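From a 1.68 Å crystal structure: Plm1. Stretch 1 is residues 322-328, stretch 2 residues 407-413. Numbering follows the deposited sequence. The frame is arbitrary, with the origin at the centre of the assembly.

Stretch 1, residues 322-328: SISGIWG
Stretch 2 407-413: PVVADVT

The contact between residues 322-328 and 407-413 is entirely apolar: no hydrogen bond crosses it, and the 206 Å² buried, summed over both sides, comes largely from Ile 323, Ile 326 and Trp 327, in and just before a short helical turn, packing on alternate residues of a strand. The register is set by Ile 323 and Val 408, whose CA atoms, 6.9 Å apart, are the nearest CA pair across the contact.

The first stretch enters extended at Ser 322 (phi/psi -149/150) and then turns into a weakly bonded helix, about 324-327. Ser 322, chi1 t, caps the turn: Ser 324 N donates to Ser 322 OG at 2.9 Å, nearly linear at 169°. Backbone bonds run from Gly 325 N to Ser 322 O (3.0 Å), and to Ile 323 O from Ile 326 N (2.9 Å) and Trp 327 N (3.0 Å). Gly 328 leaves the helix at phi/psi 92/161, where a CB would jam against the preceding carbonyl O, so glycine suits the site.

The second stretch is extended, with phi/psi near -110/124 at Val 408, -159/154 at Ala 410 and -110/131 at Val 412. These three direct CB toward the first stretch, whereas Val 409 points away.

Val 408, chi1 t, is the hub and loses the most area, 68 Å². Its CG1 meets Ile 323 CG2 at 3.8 Å and Trp 327 CZ3 at 4.3 Å, while its CG2 lies 3.8 Å from Ile 326 CD1; a branched side chain thus serves three neighbours. Ile 323 (p, t) points CB sideways, yet its CG2 also reaches Ala 410 CB at 4.2 Å, a contact for which the alanine methyl is enough. Ile 326 (m, m) points toward the strand and extends CD1 to it. Ile 326, Trp 327, Val 408 and Ala 410 are buried, where apolar side chains are at home.

The aromatic contacts are oblique. Trp 327, chi1 p and chi2 68°, spans from Val 408 to Val 412, chi1 t, whose CG2 lies 4.3 Å from Trp 327 CH2.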

# COMPACT_ATOMS: atom_id res chain seq x y z
N SER A 322 -0.79 5.82 -0.55
CA SER A 322 0.21 6.69 0.07
C SER A 322 1.61 6.19 -0.23
O SER A 322 1.81 4.97 -0.35
CB SER A 322 0.05 6.72 1.59
OG SER A 322 1.11 7.46 2.20
N ILE A 323 2.56 7.13 -0.30
CA ILE A 323 4.01 6.79 -0.27
C ILE A 323 4.37 5.86 0.90
O ILE A 323 5.33 5.10 0.82
CB ILE A 323 4.88 8.05 -0.25
CG1 ILE A 323 4.45 9.01 0.88
CG2 ILE A 323 4.80 8.72 -1.63
CD1 ILE A 323 5.43 10.15 1.15
N SER A 324 3.59 5.89 1.96
CA SER A 324 3.85 5.00 3.11
C SER A 324 3.88 3.54 2.70
O SER A 324 4.70 2.76 3.18
CB SER A 324 2.81 5.22 4.21
OG SER A 324 3.14 4.45 5.35
N GLY A 325 2.98 3.17 1.79
CA GLY A 325 2.92 1.80 1.32
C GLY A 325 3.92 1.50 0.22
O GLY A 325 3.99 0.36 -0.27
N ILE A 326 4.67 2.52 -0.23
CA ILE A 326 5.63 2.36 -1.29
C ILE A 326 7.03 2.15 -0.70
O ILE A 326 7.75 1.22 -1.08
CB ILE A 326 5.66 3.59 -2.25
CG1 ILE A 326 4.30 3.80 -2.92
CG2 ILE A 326 6.79 3.42 -3.31
CD1 ILE A 326 3.89 2.64 -3.84
N TRP A 327 7.40 3.05 0.21
CA TRP A 327 8.71 2.96 0.84
C TRP A 327 8.75 2.88 2.36
O TRP A 327 9.80 2.52 2.91
CB TRP A 327 9.63 4.06 0.33
CG TRP A 327 9.17 5.48 0.46
CD1 TRP A 327 9.00 6.20 1.61
CD2 TRP A 327 8.93 6.39 -0.62
NE1 TRP A 327 8.63 7.49 1.30
CE2 TRP A 327 8.59 7.64 -0.05
CE3 TRP A 327 8.95 6.26 -2.01
CZ2 TRP A 327 8.31 8.76 -0.84
CZ3 TRP A 327 8.66 7.37 -2.79
CH2 TRP A 327 8.34 8.60 -2.19
N GLY A 328 7.65 3.21 3.02
CA GLY A 328 7.54 3.08 4.48
C GLY A 328 7.92 4.34 5.23
O GLY A 328 8.63 5.20 4.73
N PRO A 407 0.63 4.69 -10.20
CA PRO A 407 1.57 5.78 -10.02
C PRO A 407 1.79 6.20 -8.58
O PRO A 407 0.92 6.08 -7.75
CB PRO A 407 0.89 6.91 -10.79
CG PRO A 407 -0.54 6.65 -10.54
CD PRO A 407 -0.69 5.18 -10.62
N VAL A 408 2.99 6.69 -8.33
CA VAL A 408 3.37 7.33 -7.08
C VAL A 408 3.53 8.80 -7.43
O VAL A 408 4.29 9.12 -8.35
CB VAL A 408 4.70 6.75 -6.55
CG1 VAL A 408 5.04 7.32 -5.16
CG2 VAL A 408 4.65 5.23 -6.48
N VAL A 409 2.81 9.69 -6.74
CA VAL A 409 2.78 11.12 -7.07
C VAL A 409 3.11 11.94 -5.83
O VAL A 409 2.35 11.94 -4.86
CB VAL A 409 1.41 11.53 -7.63
CG1 VAL A 409 1.36 13.04 -7.91
CG2 VAL A 409 1.06 10.70 -8.89
N ALA A 410 4.26 12.62 -5.84
CA ALA A 410 4.75 13.31 -4.65
C ALA A 410 5.75 14.38 -5.05
O ALA A 410 6.38 14.27 -6.10
CB ALA A 410 5.42 12.29 -3.68
N ASP A 411 5.89 15.41 -4.23
CA ASP A 411 6.92 16.44 -4.42
C ASP A 411 8.11 16.11 -3.51
O ASP A 411 8.07 16.44 -2.31
CB ASP A 411 6.32 17.80 -4.06
CG ASP A 411 7.24 18.97 -4.36
OD1 ASP A 411 8.42 18.73 -4.67
OD2 ASP A 411 6.77 20.13 -4.26
N VAL A 412 9.12 15.45 -4.07
CA VAL A 412 10.26 14.96 -3.30
C VAL A 412 11.49 15.77 -3.67
O VAL A 412 11.77 15.97 -4.85
CB VAL A 412 10.56 13.48 -3.59
CG1 VAL A 412 11.75 12.99 -2.72
CG2 VAL A 412 9.33 12.61 -3.32
N THR A 413 12.20 16.25 -2.65
CA THR A 413 13.51 16.86 -2.84
C THR A 413 14.54 15.83 -2.35
O THR A 413 14.75 15.66 -1.15
CB THR A 413 13.61 18.20 -2.06
OG1 THR A 413 12.61 19.12 -2.54
CG2 THR A 413 14.99 18.83 -2.21